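Local structure of probable sensor histidine kinase pdtas (Mycobacterium tuberculosis, 2YKF) at the interface of chains A and B. The protein probably senses nutrient starvation by binding c-di-GMP and, as a cytosolic histidine kinase, autophosphorylates to start PdtaS/PdtaR two-component signalling. Residues are numbered along the deposited sequence; one frame, centred on the assembly and turned at random. Chains: chain A/B, Probable sensor histidine kinase pdtas.

The interface of chains A and B. Residues chain A 197-198, 201, 204-205; chain B 60, 69, 71, 73.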
loop_
_atom_site.group_PDB
_atom_site.type_symbol
_atom_site.label_atom_id
_atom_site.label_comp_id
_atom_site.label_asym_id
_atom_site.label_seq_id
_atom_site.Cartn_x
_atom_site.Cartn_y
_atom_site.Cartn_z
ATOM N N PRO A 197 -7.830 5.062 12.173
ATOM C CA PRO A 197 -8.654 3.914 12.520
ATOM C C PRO A 197 -7.871 2.581 12.437
ATOM O O PRO A 197 -8.004 1.690 13.321
ATOM C CB PRO A 197 -9.767 3.990 11.440
ATOM C CG PRO A 197 -10.015 5.482 11.353
ATOM C CD PRO A 197 -8.560 5.985 11.283
ATOM N N ASN A 198 -7.059 2.425 11.392
ATOM C CA ASN A 198 -6.251 1.192 11.222
ATOM C C ASN A 198 -5.253 0.966 12.307
ATOM O O ASN A 198 -4.987 -0.194 12.727
ATOM C CB ASN A 198 -5.551 1.191 9.835
ATOM C CG ASN A 198 -6.451 0.600 8.780
ATOM O OD1 ASN A 198 -7.533 0.080 9.114
ATOM N ND2 ASN A 198 -6.060 0.712 7.517
ATOM N N SER A 201 -7.272 -0.175 15.237
ATOM C CA SER A 201 -7.595 -1.599 14.928
ATOM C C SER A 201 -6.433 -2.543 15.307
ATOM O O SER A 201 -6.626 -3.479 16.070
ATOM C CB SER A 201 -8.000 -1.760 13.432
ATOM O OG SER A 201 -9.319 -1.245 13.361
ATOM N N HIS A 204 -6.080 -2.759 19.041
ATOM C CA HIS A 204 -7.132 -3.641 19.630
ATOM C C HIS A 204 -6.823 -5.133 19.454
ATOM O O HIS A 204 -6.979 -5.931 20.395
ATOM C CB HIS A 204 -8.532 -3.372 19.008
ATOM C CG HIS A 204 -9.088 -2.053 19.353
ATOM N ND1 HIS A 204 -9.999 -1.402 18.554
ATOM C CD2 HIS A 204 -8.857 -1.237 20.417
ATOM C CE1 HIS A 204 -10.284 -0.225 19.090
ATOM N NE2 HIS A 204 -9.605 -0.106 20.228
ATOM N N ARG A 205 -6.363 -5.516 18.276
ATOM C CA ARG A 205 -6.020 -6.924 18.052
ATOM C C ARG A 205 -4.898 -7.286 18.999
ATOM O O ARG A 205 -4.817 -8.438 19.437
ATOM C CB ARG A 205 -5.540 -7.161 16.591
ATOM C CG ARG A 205 -6.643 -6.989 15.513
ATOM C CD ARG A 205 -7.984 -7.819 16.003
ATOM N NE ARG A 205 -8.883 -6.806 15.692
ATOM C CZ ARG A 205 -9.614 -6.025 16.424
ATOM N NH1 ARG A 205 -10.179 -6.283 17.632
ATOM N NH2 ARG A 205 -10.002 -5.071 15.702
ATOM N N ARG B 60 -10.022 -2.047 5.923
ATOM C CA ARG B 60 -10.358 -0.826 5.238
ATOM C C ARG B 60 -9.584 -0.683 3.941
ATOM O O ARG B 60 -8.463 -1.144 3.843
ATOM C CB ARG B 60 -10.064 0.399 6.136
ATOM C CG ARG B 60 -10.723 0.275 7.518
ATOM C CD ARG B 60 -10.525 1.566 8.345
ATOM N NE ARG B 60 -11.440 1.462 9.509
ATOM C CZ ARG B 60 -11.099 0.947 10.670
ATOM N NH1 ARG B 60 -9.857 0.493 10.856
ATOM N NH2 ARG B 60 -11.966 0.932 11.673
ATOM N N HIS B 69 -15.428 3.823 10.711
ATOM C CA HIS B 69 -14.380 4.489 11.479
ATOM C C HIS B 69 -14.168 3.778 12.781
ATOM O O HIS B 69 -13.081 3.876 13.365
ATOM C CB HIS B 69 -14.741 5.966 11.728
ATOM C CG HIS B 69 -14.676 6.787 10.500
ATOM N ND1 HIS B 69 -13.541 7.473 10.127
ATOM C CD2 HIS B 69 -15.572 6.958 9.501
ATOM C CE1 HIS B 69 -13.749 8.046 8.953
ATOM N NE2 HIS B 69 -14.978 7.750 8.556
ATOM N N ASP B 71 -14.035 0.269 15.258
ATOM C CA ASP B 71 -13.606 -1.102 15.148
ATOM C C ASP B 71 -14.794 -2.050 15.325
ATOM O O ASP B 71 -15.322 -2.173 16.422
ATOM C CB ASP B 71 -12.522 -1.417 16.169
ATOM C CG ASP B 71 -11.872 -2.799 15.944
ATOM O OD1 ASP B 71 -12.363 -3.599 15.095
ATOM O OD2 ASP B 71 -10.870 -3.094 16.654
ATOM N N VAL B 73 -14.728 -5.506 14.919
ATOM C CA VAL B 73 -14.329 -6.848 15.229
ATOM C C VAL B 73 -14.785 -7.204 16.643
ATOM O O VAL B 73 -14.634 -6.381 17.559
ATOM C CB VAL B 73 -12.815 -7.018 15.141
ATOM C CG1 VAL B 73 -12.463 -8.417 15.518
ATOM C CG2 VAL B 73 -12.328 -6.733 13.655
HETATM O O HOH W 1 -7.827 -2.427 7.420
HETATM O O HOH W 2 -10.824 0.933 14.469
HETATM O O HOH W 3 -12.538 -4.800 18.574
#
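Helix 197-205 of the PAS-like domain of chain A lies here against loop residues of the GAF domain of chain B; the two-fold axis of the deposited dimer repeats the contact with the chains exchanged, although the structure alone does not show that this dimer is the signalling form. B:Arg60 reaches the first turn of the helix. Its chain runs extended from CG to NE, and the guanidinium nitrogen B:Arg60 NH1 donates to the amide oxygen OD1 of A:Asn198 (2.9 Å) and to the hydroxyl OG of A:Ser201 (3.1 Å). Both acceptors lie near the guanidinium plane, whereas NH1 stands above the carbonyl plane of the amide, with the two flat groups turned 51° apart. A:Asn198 and A:Ser201, three residues apart, present their acceptors on the same side of the helix, so one nitrogen can serve both. The ring carbon CB of A:Pro197 lies over the centre of one guanidinium face as an apolar cover, 3.4 Å from B:Arg60 CZ; proline suits the first turn of a helix, where backbone N-H groups have no carbonyl partner within the helix, so the missing N-H costs nothing. A water joins NH2 of B:Arg60 to A:Ser201 OG and the carbonyl O of A:Pro197, while another links the backbone N of B:Arg60 to A:Asn198 OD1.

At the other end of the helix, B:Asp71, its CG anti to the backbone N (chi1 -171°), points its carboxylate between two basic side chains. The imidazole ND1 of A:His204 donates to B:Asp71 OD2 at 2.7 Å, which accepts with its anti lone pair, ring and carboxylate being nearly coplanar (15°). A:Arg205, bent at chi2 and chi3, brings NH2 tip to tip against the carboxylate in a salt bridge modelled too short at OD2; A:Arg205 NH2 also lies 2.8 Å from B:Asp71 OD1, a likely hydrogen bond. The carboxylate would tend to stabilise a charged A:His204, while the nearby guanidinium would work against it. The backbone N of B:Val73 donates to B:Asp71 OD1 at 3.0 Å, probably helping to hold the carboxylate, though from above its plane, and the branched CB of that valine packs over the centre of the A:Arg205 guanidinium.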